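Local coordinates for mRNA-binding protein PUF3 (Saccharomyces cerevisiae, PDB 3K49) that binds 3'-UTRs of mRNAs for mitochondrial proteins, promotes deadenylation and decay of COX17 mRNA, and localizes its targets near mitochondria, at residues A[135-140]-A[151-156]; A[108-113]-A[141-146]. All coordinates share one frame; numbering follows the deposited sequence.

In the fold
The two contacts lie on the same side of the chain's centre in the Pumilio homology domain, their centres about 7 Å apart. Along the chain the order is 108-113, 135-140, 141-146, 151-156, so the segments interleave: contact 2 joins Pumilio repeats 3 and 4, while contact 1 lies almost wholly within repeat 4. Met-144 is a shared element, with SD 3.6 Å from Leu-137 CD2 and CB 3.5 Å from Ile-154 CG1. Asn-151 CB lies 3.4 Å from Ile-145 O, tying consecutive helices 141-146 and 150-160 together. The packing round Met-144 thus connects directly to helix 150-160, which carries the RNA-reading side chains, and to the 108-113 segment near U9 of chain B.

Contact 1 of 2, residues A[135-140]-A[151-156]; sequences LELSDS and NHVIQK. With nucleotides of chain B.
Leu-137 meets helix 150-160 through CD1, 4.1 Å from Val-153 CG1 and 4.4 Å from Ile-154 CD1; the Leu-137 and Val-153 side chains cross at about a right angle. The same helix offers other residues to the RNA. Gln-155 reads the Hoogsteen edge of A7 of chain B with two nearly straight bonds: OE1 accepts from A7 N6 (2.9 Å, 166°) and NE2 donates to A7 N7 (2.9 Å, 169°). Its chain runs extended beyond CG (chi2 173°), which carries the amide out to the base. A8 of chain B covers one face of the His-152 imidazole, its C5 3.2 Å above the ring centre; Asn-151 OD1 lies on the opposite face toward the rim, and A7 O2' sits in plane at the edge, 3.4 Å from NE2. An alanine here would remove that ring, and A8 would probably lose the cover on that side of its base and the A7 ribose its edge neighbour. Farther out, Asn-151 ND2 bonds to Asp-147 O, Val-153 also packs on Ile-118, and Leu-137 touches Met-105 and Lys-106 of helix 105-110. Such a helix, with a buried apolar side and a base-reading side, is characteristic of the Pumilio RNA-binding repeat.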
# COMPACT_ATOMS: atom_id res chain seq x y z
N LEU A 135 15.92 13.38 10.41
CA LEU A 135 15.71 14.49 11.34
C LEU A 135 15.54 15.84 10.65
O LEU A 135 15.01 16.78 11.23
CB LEU A 135 16.86 14.57 12.35
CG LEU A 135 16.58 14.01 13.75
CD1 LEU A 135 17.66 13.06 14.20
CD2 LEU A 135 16.40 15.13 14.74
N GLU A 136 16.01 15.93 9.41
CA GLU A 136 15.96 17.19 8.68
C GLU A 136 14.55 17.46 8.18
O GLU A 136 14.27 18.55 7.68
CB GLU A 136 16.92 17.17 7.49
CG GLU A 136 18.38 17.13 7.88
CD GLU A 136 19.31 17.14 6.68
OE1 GLU A 136 18.97 17.82 5.67
OE2 GLU A 136 20.37 16.48 6.74
N LEU A 137 13.70 16.45 8.32
CA LEU A 137 12.32 16.54 7.87
C LEU A 137 11.39 16.75 9.06
O LEU A 137 10.17 16.75 8.90
CB LEU A 137 11.92 15.29 7.09
CG LEU A 137 12.75 14.97 5.84
CD1 LEU A 137 12.44 13.56 5.32
CD2 LEU A 137 12.54 16.00 4.75
N SER A 138 11.97 16.95 10.24
CA SER A 138 11.21 16.96 11.48
C SER A 138 10.12 18.04 11.58
O SER A 138 9.16 17.90 12.34
CB SER A 138 12.14 17.01 12.70
OG SER A 138 12.88 18.22 12.71
N ASP A 139 10.25 19.10 10.80
CA ASP A 139 9.30 20.20 10.82
C ASP A 139 8.49 20.30 9.55
O ASP A 139 7.78 21.29 9.33
CB ASP A 139 10.02 21.52 11.02
CG ASP A 139 10.78 21.58 12.30
OD1 ASP A 139 10.14 21.68 13.37
OD2 ASP A 139 12.02 21.50 12.24
N SER A 140 8.59 19.28 8.71
CA SER A 140 8.00 19.35 7.37
C SER A 140 7.19 18.10 7.08
O SER A 140 6.85 17.82 5.93
CB SER A 140 9.08 19.51 6.31
OG SER A 140 9.98 20.55 6.65
N ASN A 151 6.01 11.58 0.27
CA ASN A 151 5.26 10.64 1.06
C ASN A 151 5.96 9.28 1.08
O ASN A 151 5.85 8.54 2.06
CB ASN A 151 3.79 10.54 0.60
CG ASN A 151 3.61 9.67 -0.64
OD1 ASN A 151 3.36 8.48 -0.54
ND2 ASN A 151 3.74 10.28 -1.83
N HIS A 152 6.68 8.98 -0.01
CA HIS A 152 7.37 7.71 -0.12
C HIS A 152 8.61 7.70 0.78
O HIS A 152 8.99 6.67 1.32
CB HIS A 152 7.77 7.43 -1.55
CG HIS A 152 6.62 7.19 -2.46
ND1 HIS A 152 6.17 5.93 -2.78
CD2 HIS A 152 5.84 8.06 -3.17
CE1 HIS A 152 5.16 6.03 -3.63
NE2 HIS A 152 4.95 7.30 -3.88
N VAL A 153 9.22 8.86 0.94
CA VAL A 153 10.41 8.97 1.79
C VAL A 153 10.01 8.77 3.23
O VAL A 153 10.72 8.07 3.98
CB VAL A 153 11.01 10.35 1.65
CG1 VAL A 153 12.16 10.53 2.63
CG2 VAL A 153 11.42 10.60 0.22
N ILE A 154 8.90 9.41 3.62
CA ILE A 154 8.28 9.23 4.92
C ILE A 154 7.99 7.76 5.22
O ILE A 154 8.38 7.26 6.27
CB ILE A 154 6.96 10.03 5.06
CG1 ILE A 154 7.24 11.53 4.96
CG2 ILE A 154 6.28 9.68 6.41
CD1 ILE A 154 8.32 12.01 5.95
N GLN A 155 7.31 7.08 4.29
CA GLN A 155 6.99 5.66 4.45
C GLN A 155 8.28 4.83 4.61
O GLN A 155 8.39 3.97 5.48
CB GLN A 155 6.21 5.16 3.22
CG GLN A 155 4.73 5.52 3.18
CD GLN A 155 4.07 5.14 1.86
OE1 GLN A 155 3.95 3.96 1.54
NE2 GLN A 155 3.65 6.14 1.08
N LYS A 156 9.25 5.10 3.75
CA LYS A 156 10.53 4.44 3.80
C LYS A 156 11.20 4.64 5.16
O LYS A 156 11.73 3.70 5.77
CB LYS A 156 11.42 4.95 2.66
CG LYS A 156 12.76 4.22 2.55
CD LYS A 156 12.59 2.70 2.40
CE LYS A 156 12.02 2.37 1.04
NZ LYS A 156 12.19 0.94 0.69
P A B 8 0.95 9.21 -7.95
OP1 A B 8 0.26 10.41 -7.45
OP2 A B 8 0.46 8.51 -9.16
O5' A B 8 2.49 9.58 -8.20
C5' A B 8 3.44 8.55 -8.47
C4' A B 8 4.82 9.15 -8.63
O4' A B 8 5.47 9.20 -7.35
C3' A B 8 5.77 8.33 -9.50
O3' A B 8 5.56 8.68 -10.86
C2' A B 8 7.14 8.80 -9.01
O2' A B 8 7.59 10.00 -9.62
C1' A B 8 6.87 9.13 -7.54
N9 A B 8 7.44 8.18 -6.58
C8 A B 8 8.36 8.48 -5.61
N7 A B 8 8.73 7.45 -4.89
C5 A B 8 8.02 6.39 -5.43
C6 A B 8 7.97 5.03 -5.10
N6 A B 8 8.69 4.49 -4.13
N1 A B 8 7.15 4.24 -5.83
C2 A B 8 6.42 4.80 -6.81
N3 A B 8 6.38 6.07 -7.21
C4 A B 8 7.21 6.83 -6.47
P A B 7 -3.11 4.60 -7.78
OP1 A B 7 -3.08 5.45 -8.99
OP2 A B 7 -2.99 3.13 -7.92
O5' A B 7 -1.98 5.13 -6.78
C5' A B 7 -2.16 6.39 -6.15
C4' A B 7 -0.83 7.01 -5.74
O4' A B 7 -0.38 6.42 -4.50
C3' A B 7 0.37 6.95 -6.69
O3' A B 7 0.97 8.24 -6.66
C2' A B 7 1.32 6.02 -5.95
O2' A B 7 2.70 6.21 -6.24
C1' A B 7 1.02 6.46 -4.52
N9 A B 7 1.55 5.66 -3.43
C8 A B 7 2.13 6.15 -2.29
N7 A B 7 2.54 5.22 -1.46
C5 A B 7 2.20 4.04 -2.09
C6 A B 7 2.37 2.70 -1.72
N6 A B 7 2.92 2.34 -0.57
N1 A B 7 1.93 1.75 -2.59
C2 A B 7 1.35 2.14 -3.74
N3 A B 7 1.12 3.37 -4.19
C4 A B 7 1.58 4.29 -3.31

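Contact 2 of 2, residues A[108-113]-A[141-146]; sequences LSLQMY and VLQMIK. With nucleotides of chain B.
Packing between consecutive Pumilio repeats is the context here: Leu-110 of helix 105-110 in repeat 3 meets Met-144 and Gln-143 of helix 141-146 in repeat 4. The alpha carbons of Leu-110 and Met-144 are 7.8 Å apart, the nearest such pair across the two segments. The apolar part of the contact is made by the Met-144 methyl, whose CE lies 3.6 Å from Leu-110 CD2 and 3.9 Å from Leu-110 CD1, so one methyl meets both branches of the leucine. Met-144 achieves this with a chain bent at chi2 (-66°) and chi3 (108°), which places CE against the leucine although the CB bond does not face it. Gln-143 approaches differently: its extended chain crosses Leu-110 at about a right angle and brings NE2 to 3.9 Å from Leu-110 CD1, an amide resting against a methyl, while OE1 makes a weak hydrogen bond to Lys-106 NZ. Farther along the chain, the backbone turns toward the RNA. Tyr-113 CD2 comes within 3.4 Å of O2 of U9 of chain B, and Met-112 CG lies 4.0 Å above one face of the tyrosine ring, offset toward its rim. Leu-110 O accepts a hydrogen bond from Asn-149 ND2, a polar link from the leucine's backbone to the following repeat. No hydrogen bond crosses between the two segments themselves, and just 141 Å² is buried; their cohesion therefore rests on dispersion and hydrophobic contact through the leucine and methionine methyls, with the glutamine at the more exposed margin.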
# COMPACT_ATOMS: atom_id res chain seq x y z
N LEU A 108 16.03 17.25 -1.78
CA LEU A 108 16.15 15.99 -2.50
C LEU A 108 14.87 15.17 -2.38
O LEU A 108 14.40 14.56 -3.34
CB LEU A 108 17.34 15.18 -1.97
CG LEU A 108 18.67 15.91 -2.13
CD1 LEU A 108 19.76 15.14 -1.43
CD2 LEU A 108 18.96 16.10 -3.60
N SER A 109 14.29 15.17 -1.20
CA SER A 109 13.13 14.33 -0.97
C SER A 109 11.93 14.79 -1.80
O SER A 109 11.05 14.00 -2.11
CB SER A 109 12.78 14.27 0.51
OG SER A 109 13.81 13.59 1.22
N LEU A 110 11.92 16.07 -2.16
CA LEU A 110 10.82 16.60 -2.97
C LEU A 110 11.03 16.47 -4.50
O LEU A 110 10.09 16.59 -5.30
CB LEU A 110 10.49 18.04 -2.53
CG LEU A 110 10.05 18.23 -1.07
CD1 LEU A 110 10.23 19.67 -0.57
CD2 LEU A 110 8.61 17.76 -0.87
N GLN A 111 12.26 16.18 -4.91
CA GLN A 111 12.56 16.02 -6.33
C GLN A 111 12.13 14.65 -6.85
O GLN A 111 12.22 13.65 -6.13
CB GLN A 111 14.05 16.25 -6.60
CG GLN A 111 14.51 17.68 -6.37
CD GLN A 111 16.07 17.86 -6.62
OE1 GLN A 111 16.80 17.59 -5.73
NE2 GLN A 111 16.49 18.29 -7.78
N MET A 112 11.64 14.62 -8.08
CA MET A 112 11.08 13.40 -8.67
C MET A 112 12.10 12.25 -8.74
O MET A 112 11.77 11.08 -8.54
CB MET A 112 10.54 13.72 -10.06
CG MET A 112 9.93 12.55 -10.80
SD MET A 112 9.53 13.01 -12.51
CE MET A 112 8.81 11.48 -13.11
N TYR A 113 13.35 12.58 -9.03
CA TYR A 113 14.37 11.54 -9.19
C TYR A 113 15.22 11.31 -7.95
O TYR A 113 15.42 10.16 -7.56
CB TYR A 113 15.24 11.81 -10.40
CG TYR A 113 14.41 11.85 -11.66
CD1 TYR A 113 14.46 12.95 -12.51
CD2 TYR A 113 13.53 10.81 -11.97
CE1 TYR A 113 13.69 12.99 -13.66
CE2 TYR A 113 12.75 10.84 -13.10
CZ TYR A 113 12.83 11.95 -13.95
OH TYR A 113 12.07 12.02 -15.09
N VAL A 141 6.88 17.37 8.15
CA VAL A 141 6.21 16.09 8.03
C VAL A 141 4.91 16.15 7.24
O VAL A 141 4.77 15.45 6.24
CB VAL A 141 5.98 15.45 9.39
CG1 VAL A 141 5.14 14.20 9.25
CG2 VAL A 141 7.33 15.14 10.03
N LEU A 142 3.96 16.99 7.69
CA LEU A 142 2.71 17.19 6.95
C LEU A 142 2.96 17.55 5.48
O LEU A 142 2.34 16.98 4.57
CB LEU A 142 1.80 18.25 7.61
CG LEU A 142 0.98 17.82 8.83
CD1 LEU A 142 0.29 19.01 9.44
CD2 LEU A 142 -0.03 16.74 8.45
N GLN A 143 3.86 18.50 5.24
CA GLN A 143 4.22 18.82 3.87
C GLN A 143 4.76 17.59 3.13
O GLN A 143 4.43 17.39 1.96
CB GLN A 143 5.23 19.97 3.82
CG GLN A 143 5.65 20.29 2.39
CD GLN A 143 6.80 21.26 2.32
OE1 GLN A 143 7.30 21.72 3.35
NE2 GLN A 143 7.22 21.59 1.10
N MET A 144 5.57 16.78 3.81
CA MET A 144 6.16 15.60 3.16
C MET A 144 5.11 14.57 2.75
O MET A 144 5.17 14.02 1.65
CB MET A 144 7.20 14.93 4.07
CG MET A 144 8.42 15.77 4.42
SD MET A 144 9.43 16.12 2.99
CE MET A 144 9.10 17.86 2.74
N ILE A 145 4.14 14.33 3.64
CA ILE A 145 3.09 13.34 3.39
C ILE A 145 2.17 13.75 2.25
O ILE A 145 1.61 12.90 1.57
CB ILE A 145 2.26 13.07 4.65
CG1 ILE A 145 3.17 12.66 5.79
CG2 ILE A 145 1.19 12.02 4.37
CD1 ILE A 145 2.45 12.11 7.00
N LYS A 146 2.02 15.05 2.03
CA LYS A 146 1.13 15.52 0.97
C LYS A 146 1.83 15.59 -0.39
O LYS A 146 1.18 15.67 -1.44
CB LYS A 146 0.56 16.89 1.31
CG LYS A 146 -0.38 16.89 2.50
CD LYS A 146 -0.91 18.29 2.79
CE LYS A 146 -1.86 18.29 3.98
NZ LYS A 146 -2.38 19.65 4.27
P U B 9 5.77 7.60 -12.02
OP1 U B 9 5.61 8.29 -13.32
OP2 U B 9 4.93 6.42 -11.70
O5' U B 9 7.29 7.15 -11.87
C5' U B 9 7.89 6.31 -12.84
C4' U B 9 9.24 6.86 -13.20
O4' U B 9 10.10 6.79 -12.05
C3' U B 9 10.03 6.12 -14.26
O3' U B 9 9.59 6.57 -15.53
C2' U B 9 11.47 6.58 -13.98
O2' U B 9 11.80 7.72 -14.76
C1' U B 9 11.43 6.95 -12.49
N1 U B 9 12.30 6.14 -11.61
C2 U B 9 13.62 6.51 -11.47
O2 U B 9 14.09 7.49 -12.03
N3 U B 9 14.36 5.71 -10.63
C4 U B 9 13.92 4.61 -9.93
O4 U B 9 14.71 3.95 -9.26
C5 U B 9 12.53 4.31 -10.11
C6 U B 9 11.79 5.05 -10.93